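Local coordinates for protein adhesin LabA (Helicobacter pylori, PDB 6GMM) that probably acts as a lectin-like adhesin that binds LacdiNAc-bearing glycans of the gastric mucosa, at residues Y59-L64 / T359-S364; L63-A68 / V190-A195. One frame throughout, in Å; residues are numbered along the deposited sequence.

Interaction 1: residues Y59-L64 / T359-S364; sequences YQAVLL and TNLKDS
L361 lays its CD1 methyl against the backbone of the facing helix, 3.6 Å from the N of A61. The same methyl touches CB of Q60 and, less closely, CB of A61. CG of L361 is anti to the backbone N (chi1 171°), which carries both methyls across to helix 57-76. CD2 of L361 meets CD2 of L64 at 3.9 Å, and these two leucine side chains run at about a right angle to each other.

Q60 is the main partner from its own side. Its CB rests on CA of L361 at 3.7 Å, at the point where the two backbones are nearest. Its chain then bends at chi2, and the amide turns toward N360. OE1 of Q60 comes to 3.2 Å from CB of N360. The two amides, their planes 59° apart, form no direct hydrogen bond. One water joins them instead: it donates to OE1 of Q60 and accepts from ND2 of N360, each at 2.8 Å. NE2 of Q60 donates to O of K53, so both ends of this buried amide have partners. S364 packs loosely against CG of Q60; its OG donates back to O of L361 at 3.0 Å.

The segments cross at -158°, nearly antiparallel, with axes 8.9 Å apart. No direct hydrogen bond links them, so apolar packing and the water bridge carry the contact. Helix 287-311 adds V307 and V308 on L361 and F311 on L64. M248 of helix 239-264 also reaches L64. The contact thus sits inside a bundle of helices 57-76, 239-264, 287-311 and 354-366.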
loop_
_atom_site.group_PDB
_atom_site.type_symbol
_atom_site.label_atom_id
_atom_site.label_comp_id
_atom_site.label_asym_id
_atom_site.label_seq_id
_atom_site.Cartn_x
_atom_site.Cartn_y
_atom_site.Cartn_z
ATOM N N TYR A 59 7.060 -2.094 4.294
ATOM C CA TYR A 59 8.361 -1.436 4.265
ATOM C C TYR A 59 8.807 -1.131 2.834
ATOM O O TYR A 59 9.155 0.011 2.569
ATOM C CB TYR A 59 9.403 -2.298 4.981
ATOM C CG TYR A 59 10.713 -1.574 5.186
ATOM C CD1 TYR A 59 10.937 -0.809 6.329
ATOM C CD2 TYR A 59 11.752 -1.698 4.267
ATOM C CE1 TYR A 59 12.166 -0.193 6.554
ATOM C CE2 TYR A 59 12.992 -1.116 4.498
ATOM C CZ TYR A 59 13.182 -0.325 5.618
ATOM O OH TYR A 59 14.397 0.267 5.816
ATOM N N GLN A 60 8.761 -2.118 1.904
ATOM C CA GLN A 60 9.148 -1.851 0.510
ATOM C C GLN A 60 8.206 -0.839 -0.115
ATOM O O GLN A 60 8.659 -0.058 -0.935
ATOM C CB GLN A 60 9.171 -3.122 -0.348
ATOM C CG GLN A 60 10.091 -4.207 0.189
ATOM C CD GLN A 60 11.520 -3.756 0.136
ATOM O OE1 GLN A 60 12.009 -3.327 -0.908
ATOM N NE2 GLN A 60 12.201 -3.797 1.271
ATOM N N ALA A 61 6.912 -0.810 0.277
ATOM C CA ALA A 61 6.004 0.199 -0.326
ATOM C C ALA A 61 6.443 1.604 0.009
ATOM O O ALA A 61 6.457 2.467 -0.877
ATOM C CB ALA A 61 4.554 -0.024 0.091
ATOM N N VAL A 62 6.843 1.820 1.283
ATOM C CA VAL A 62 7.341 3.089 1.806
ATOM C C VAL A 62 8.558 3.445 1.003
ATOM O O VAL A 62 8.559 4.488 0.358
ATOM C CB VAL A 62 7.687 2.990 3.314
ATOM C CG1 VAL A 62 8.344 4.280 3.824
ATOM C CG2 VAL A 62 6.460 2.649 4.142
ATOM N N LEU A 63 9.574 2.553 0.993
ATOM C CA LEU A 63 10.828 2.741 0.256
ATOM C C LEU A 63 10.628 3.227 -1.182
ATOM O O LEU A 63 11.284 4.180 -1.589
ATOM C CB LEU A 63 11.628 1.427 0.272
ATOM C CG LEU A 63 12.859 1.412 1.190
ATOM C CD1 LEU A 63 12.497 1.791 2.638
ATOM C CD2 LEU A 63 13.556 0.042 1.141
ATOM N N LEU A 64 9.705 2.623 -1.936
ATOM C CA LEU A 64 9.495 3.079 -3.319
ATOM C C LEU A 64 8.915 4.455 -3.363
ATOM O O LEU A 64 9.350 5.225 -4.192
ATOM C CB LEU A 64 8.613 2.099 -4.131
ATOM C CG LEU A 64 8.553 2.336 -5.661
ATOM C CD1 LEU A 64 9.919 2.351 -6.274
ATOM C CD2 LEU A 64 7.641 1.293 -6.347
ATOM N N THR A 359 11.341 -3.715 -8.061
ATOM C CA THR A 359 11.581 -5.157 -8.153
ATOM C C THR A 359 11.435 -5.779 -6.771
ATOM O O THR A 359 10.663 -6.719 -6.636
ATOM C CB THR A 359 12.946 -5.441 -8.791
ATOM O OG1 THR A 359 12.902 -4.959 -10.133
ATOM C CG2 THR A 359 13.307 -6.929 -8.791
ATOM N N ASN A 360 12.117 -5.226 -5.741
ATOM C CA ASN A 360 12.037 -5.734 -4.360
ATOM C C ASN A 360 10.639 -5.668 -3.774
ATOM O O ASN A 360 10.277 -6.557 -3.024
ATOM C CB ASN A 360 13.049 -5.042 -3.459
ATOM C CG ASN A 360 14.471 -5.385 -3.817
ATOM O OD1 ASN A 360 14.736 -6.224 -4.693
ATOM N ND2 ASN A 360 15.422 -4.740 -3.159
ATOM N N LEU A 361 9.828 -4.671 -4.163
ATOM C CA LEU A 361 8.441 -4.557 -3.702
ATOM C C LEU A 361 7.555 -5.607 -4.370
ATOM O O LEU A 361 6.806 -6.312 -3.664
ATOM C CB LEU A 361 7.904 -3.124 -3.924
ATOM C CG LEU A 361 6.400 -2.866 -3.707
ATOM C CD1 LEU A 361 5.959 -3.150 -2.270
ATOM C CD2 LEU A 361 6.060 -1.452 -4.044
ATOM N N LYS A 362 7.653 -5.757 -5.715
ATOM C CA LYS A 362 6.851 -6.774 -6.420
ATOM C C LYS A 362 7.205 -8.176 -5.917
ATOM O O LYS A 362 6.292 -8.978 -5.643
ATOM C CB LYS A 362 6.991 -6.667 -7.954
ATOM C CG LYS A 362 6.520 -5.318 -8.559
ATOM C CD LYS A 362 6.093 -5.420 -10.053
ATOM C CE LYS A 362 7.184 -5.755 -11.053
ATOM N NZ LYS A 362 8.013 -4.569 -11.405
ATOM N N ASP A 363 8.528 -8.453 -5.745
ATOM C CA ASP A 363 9.033 -9.734 -5.227
ATOM C C ASP A 363 8.507 -10.013 -3.816
ATOM O O ASP A 363 8.124 -11.141 -3.553
ATOM C CB ASP A 363 10.579 -9.789 -5.242
ATOM C CG ASP A 363 11.215 -9.940 -6.622
ATOM O OD1 ASP A 363 10.462 -9.989 -7.629
ATOM O OD2 ASP A 363 12.469 -10.010 -6.697
ATOM N N SER A 364 8.462 -8.982 -2.929
ATOM C CA SER A 364 7.980 -9.129 -1.554
ATOM C C SER A 364 6.498 -9.454 -1.508
ATOM O O SER A 364 6.078 -10.194 -0.626
ATOM C CB SER A 364 8.282 -7.885 -0.722
ATOM O OG SER A 364 7.210 -6.956 -0.767
HETATM O O HOH W 1 14.667 -2.729 -1.417
#

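Interaction 2: residues L63-A68 / V190-A195; sequences LLALNA and VLLEQA
L66 has CG anti to its carbonyl carbon (chi1 -55°). Its chi2 (176°) sets CD1 anti to CA and leaves CD2 as the side branch, which touches the backbone of 190-195. L191 has a similar pair of torsions, and the two side chains cross at about a right angle. CD2 of L66 lies 3.5 Å from O of L191 and 3.8 Å from CB of L191. CD1 of L66 also touches L191, close to both CB and CD1. The CD2 methyl of L66 also touches CB of A195 at 4.0 Å and CD2 of L192 at 4.1 Å. One methyl therefore packs among three residues of the other helix.

A65 adds a second, smaller touch. Its CB meets CD2 of L192 at 3.8 Å. A65 and A195 each contribute just their CB atoms. The local helix axes approach to 9.4 Å. No hydrogen bond joins the two segments.

I152, from a loop, touches both L66 and L191. Helix 239-264 borders the other leucine and the alanine, with V256 on L192 and I249 on A195. A144 of helix 128-145 also touches L191. The segments run in roughly the same direction, 34° apart. This is plain apolar helix-to-helix packing in the buried interior of the mainly helical adhesin exodomain.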
loop_
_atom_site.group_PDB
_atom_site.type_symbol
_atom_site.label_atom_id
_atom_site.label_comp_id
_atom_site.label_asym_id
_atom_site.label_seq_id
_atom_site.Cartn_x
_atom_site.Cartn_y
_atom_site.Cartn_z
ATOM N N LEU A 63 9.574 2.553 0.993
ATOM C CA LEU A 63 10.828 2.741 0.256
ATOM C C LEU A 63 10.628 3.227 -1.182
ATOM O O LEU A 63 11.284 4.180 -1.589
ATOM C CB LEU A 63 11.628 1.427 0.272
ATOM C CG LEU A 63 12.859 1.412 1.190
ATOM C CD1 LEU A 63 12.497 1.791 2.638
ATOM C CD2 LEU A 63 13.556 0.042 1.141
ATOM N N LEU A 64 9.705 2.623 -1.936
ATOM C CA LEU A 64 9.495 3.079 -3.319
ATOM C C LEU A 64 8.915 4.455 -3.363
ATOM O O LEU A 64 9.350 5.225 -4.192
ATOM C CB LEU A 64 8.613 2.099 -4.131
ATOM C CG LEU A 64 8.553 2.336 -5.661
ATOM C CD1 LEU A 64 9.919 2.351 -6.274
ATOM C CD2 LEU A 64 7.641 1.293 -6.347
ATOM N N ALA A 65 7.959 4.789 -2.487
ATOM C CA ALA A 65 7.400 6.149 -2.468
ATOM C C ALA A 65 8.499 7.161 -2.183
ATOM O O ALA A 65 8.564 8.167 -2.885
ATOM C CB ALA A 65 6.285 6.272 -1.428
ATOM N N LEU A 66 9.422 6.864 -1.232
ATOM C CA LEU A 66 10.510 7.812 -0.883
ATOM C C LEU A 66 11.522 7.994 -2.023
ATOM O O LEU A 66 11.752 9.127 -2.473
ATOM C CB LEU A 66 11.203 7.404 0.436
ATOM C CG LEU A 66 10.307 7.237 1.666
ATOM C CD1 LEU A 66 11.099 6.754 2.844
ATOM C CD2 LEU A 66 9.552 8.523 2.016
ATOM N N ASN A 67 12.085 6.881 -2.527
ATOM C CA ASN A 67 13.016 6.883 -3.653
ATOM C C ASN A 67 12.360 7.529 -4.862
ATOM O O ASN A 67 13.018 8.249 -5.603
ATOM C CB ASN A 67 13.431 5.463 -4.002
ATOM C CG ASN A 67 14.378 4.846 -3.003
ATOM O OD1 ASN A 67 15.282 5.498 -2.477
ATOM N ND2 ASN A 67 14.198 3.569 -2.721
ATOM N N ALA A 68 11.075 7.298 -5.078
ATOM C CA ALA A 68 10.467 7.947 -6.239
ATOM C C ALA A 68 10.275 9.456 -6.025
ATOM O O ALA A 68 10.424 10.213 -6.988
ATOM C CB ALA A 68 9.176 7.258 -6.647
ATOM N N VAL A 190 6.839 10.597 9.182
ATOM C CA VAL A 190 7.654 11.809 8.956
ATOM C C VAL A 190 8.191 11.811 7.519
ATOM O O VAL A 190 8.009 12.795 6.804
ATOM C CB VAL A 190 8.794 11.887 10.007
ATOM C CG1 VAL A 190 9.798 12.991 9.690
ATOM C CG2 VAL A 190 8.223 12.069 11.409
ATOM N N LEU A 191 8.845 10.713 7.102
ATOM C CA LEU A 191 9.443 10.576 5.770
ATOM C C LEU A 191 8.442 10.711 4.642
ATOM O O LEU A 191 8.718 11.432 3.685
ATOM C CB LEU A 191 10.250 9.283 5.655
ATOM C CG LEU A 191 11.385 9.189 6.676
ATOM C CD1 LEU A 191 12.075 7.869 6.606
ATOM C CD2 LEU A 191 12.351 10.366 6.545
ATOM N N LEU A 192 7.265 10.095 4.767
ATOM C CA LEU A 192 6.223 10.232 3.749
ATOM C C LEU A 192 5.705 11.666 3.647
ATOM O O LEU A 192 5.328 12.099 2.554
ATOM C CB LEU A 192 5.076 9.238 3.978
ATOM C CG LEU A 192 5.418 7.803 3.590
ATOM C CD1 LEU A 192 4.429 6.872 4.157
ATOM C CD2 LEU A 192 5.518 7.623 2.048
ATOM N N GLU A 193 5.728 12.413 4.770
ATOM C CA GLU A 193 5.340 13.816 4.785
ATOM C C GLU A 193 6.394 14.628 4.004
ATOM O O GLU A 193 6.034 15.491 3.182
ATOM C CB GLU A 193 5.169 14.336 6.229
ATOM C CG GLU A 193 4.956 15.849 6.330
ATOM C CD GLU A 193 3.792 16.433 5.541
ATOM O OE1 GLU A 193 2.688 15.839 5.570
ATOM O OE2 GLU A 193 3.981 17.494 4.902
ATOM N N GLN A 194 7.703 14.294 4.228
ATOM C CA GLN A 194 8.834 14.927 3.553
ATOM C C GLN A 194 8.675 14.703 2.059
ATOM O O GLN A 194 8.791 15.648 1.283
ATOM C CB GLN A 194 10.183 14.341 4.023
ATOM C CG GLN A 194 10.603 14.651 5.462
ATOM C CD GLN A 194 10.011 15.923 6.003
ATOM O OE1 GLN A 194 10.239 17.030 5.495
ATOM N NE2 GLN A 194 9.222 15.776 7.045
ATOM N N ALA A 195 8.326 13.470 1.667
ATOM C CA ALA A 195 8.130 13.096 0.269
ATOM C C ALA A 195 6.974 13.916 -0.311
ATOM O O ALA A 195 7.037 14.297 -1.475
ATOM C CB ALA A 195 7.811 11.616 0.178
#

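In the fold
Both interactions use helix 57-76, and their centres are 12 Å apart. Segments 59-64 and 63-68 share L63 and L64. In interaction 1 the helix meets 354-366 nearly antiparallel; in interaction 2 it meets 188-205 with the two helices running roughly the same way. Helix 239-264 borders both contacts, and its V256 also touches V62 between them. The loop at I152 borders both as well: its backbone O is hydrogen-bonded to the OH of Y59, at the start of segment 59-64. Together the contacts bring residues far apart in sequence onto one central helix. Neither contact can be tied to a glycan-binding site here.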